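Local coordinates for protein aromatic-ring-hydroxylating dioxygenase beta subunit (Catenulispora acidiphila, PDB 6VW4) that is of unknown function but has an NTF2-like, SnoaL-type fold and binds an aromatic polyketide-like acid in its pocket, at residues Ala8-Tyr11 with Ala12-Gln16. Numbering follows the deposited sequence.
Sequences AALY and AEVQQ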
loop_
_atom_site.group_PDB
_atom_site.type_symbol
_atom_site.label_atom_id
_atom_site.label_comp_id
_atom_site.label_asym_id
_atom_site.label_seq_id
_atom_site.Cartn_x
_atom_site.Cartn_y
_atom_site.Cartn_z
ATOM N N ALA A 8 -7.148 8.217 -15.259
ATOM C CA ALA A 8 -6.608 6.947 -14.815
ATOM C C ALA A 8 -5.135 6.807 -15.153
ATOM O O ALA A 8 -4.370 6.210 -14.383
ATOM C CB ALA A 8 -7.379 5.806 -15.455
ATOM N N ALA A 9 -4.726 7.275 -16.333
ATOM C CA ALA A 9 -3.349 7.024 -16.743
ATOM C C ALA A 9 -2.394 7.887 -15.937
ATOM O O ALA A 9 -1.284 7.458 -15.612
ATOM C CB ALA A 9 -3.160 7.288 -18.237
ATOM N N LEU A 10 -2.815 9.109 -15.604
ATOM C CA LEU A 10 -2.010 9.947 -14.729
ATOM C C LEU A 10 -1.891 9.338 -13.334
ATOM O O LEU A 10 -0.858 9.481 -12.677
ATOM C CB LEU A 10 -2.624 11.340 -14.661
ATOM C CG LEU A 10 -1.859 12.389 -13.856
ATOM C CD1 LEU A 10 -0.506 12.694 -14.373
ATOM C CD2 LEU A 10 -2.766 13.584 -13.863
ATOM N N TYR A 11 -2.940 8.667 -12.865
ATOM C CA TYR A 11 -2.907 8.082 -11.527
ATOM C C TYR A 11 -1.801 7.035 -11.438
ATOM O O TYR A 11 -0.946 7.075 -10.543
ATOM C CB TYR A 11 -4.297 7.496 -11.214
ATOM C CG TYR A 11 -4.517 7.070 -9.809
ATOM C CD1 TYR A 11 -4.220 5.767 -9.404
ATOM C CD2 TYR A 11 -5.019 7.948 -8.884
ATOM C CE1 TYR A 11 -4.417 5.369 -8.113
ATOM C CE2 TYR A 11 -5.234 7.558 -7.593
ATOM C CZ TYR A 11 -4.917 6.276 -7.208
ATOM O OH TYR A 11 -5.140 5.920 -5.922
ATOM N N ALA A 12 -1.760 6.134 -12.409
ATOM C CA ALA A 12 -0.667 5.161 -12.485
ATOM C C ALA A 12 0.697 5.825 -12.689
ATOM O O ALA A 12 1.714 5.361 -12.149
ATOM C CB ALA A 12 -0.937 4.162 -13.615
ATOM N N GLU A 13 0.755 6.877 -13.499
ATOM C CA GLU A 13 2.029 7.561 -13.705
ATOM C C GLU A 13 2.549 8.184 -12.405
ATOM O O GLU A 13 3.753 8.149 -12.132
ATOM C CB GLU A 13 1.858 8.627 -14.791
ATOM C CG GLU A 13 3.135 8.949 -15.547
ATOM C CD GLU A 13 3.032 10.168 -16.470
ATOM O OE1 GLU A 13 1.918 10.627 -16.803
ATOM O OE2 GLU A 13 4.108 10.678 -16.845
ATOM N N VAL A 14 1.663 8.769 -11.585
ATOM C CA VAL A 14 2.115 9.322 -10.296
ATOM C C VAL A 14 2.639 8.209 -9.379
ATOM O O VAL A 14 3.707 8.344 -8.755
ATOM C CB VAL A 14 1.001 10.121 -9.608
ATOM C CG1 VAL A 14 1.465 10.502 -8.158
ATOM C CG2 VAL A 14 0.634 11.356 -10.434
ATOM N N GLN A 15 1.923 7.084 -9.310
ATOM C CA GLN A 15 2.390 5.974 -8.480
ATOM C C GLN A 15 3.756 5.474 -8.943
ATOM O O GLN A 15 4.631 5.184 -8.115
ATOM C CB GLN A 15 1.397 4.825 -8.516
ATOM C CG GLN A 15 0.042 5.139 -8.030
ATOM C CD GLN A 15 -0.920 3.990 -8.320
ATOM O OE1 GLN A 15 -1.404 3.804 -9.457
ATOM N NE2 GLN A 15 -1.180 3.198 -7.311
ATOM N N GLN A 16 3.957 5.369 -10.269
ATOM C CA GLN A 16 5.236 4.904 -10.799
ATOM C C GLN A 16 6.351 5.867 -10.430
ATOM O O GLN A 16 7.463 5.447 -10.058
ATOM C CB GLN A 16 5.153 4.742 -12.321
ATOM C CG GLN A 16 6.509 4.585 -13.025
ATOM C CD GLN A 16 6.900 3.110 -13.249
ATOM O OE1 GLN A 16 6.193 2.199 -12.820
ATOM N NE2 GLN A 16 8.031 2.881 -13.912
#
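Tyr11 and Gln15 meet one helical turn apart, the phenol passing the carboxamide with ring and amide planes 60° apart. Gln15 OE1 lies 3.4 Å from Tyr11 CD1, and Gln15 CD comes within 3.8 Å of Tyr11 CE1. Gln15 CG stands anti to its carbonyl carbon (chi1 -60°), which directs the chain back toward the preceding turn; the long glutamine thus reaches far enough for its amide to lie obliquely beside the ring, while Tyr11 OH hydrogen-bonds Leu83 O on strand 75-86. With an alanine here in place of Gln15, the Tyr11 ring would probably lose the amide neighbour beside CD1 and CE1.

Four backbone i to i+4 hydrogen bonds join the turns, from Ala12 N to Ala8 O through Gln15 N to Tyr11 O; Val14 N to Leu10 O is the shortest at 2.8 Å. This is the start of helix 8-26, which packs on the curved sheet of the NTF2-like fold. Small Ala9 and Ala12 suit a surface where another subunit comes close: they pack on Ala8 and Tyr11 of the second subunit, respectively.

The apolar contact is between Leu10 CD1 and Val14 CG2, 4.3 Å apart, leucine turning an apolar branch to the valine one turn on. Leu10 CD1 also approaches Glu13 OE1 at 4.0 Å; the extended glutamate chain puts that carboxylate oxygen where it forms a salt bridge with Arg126.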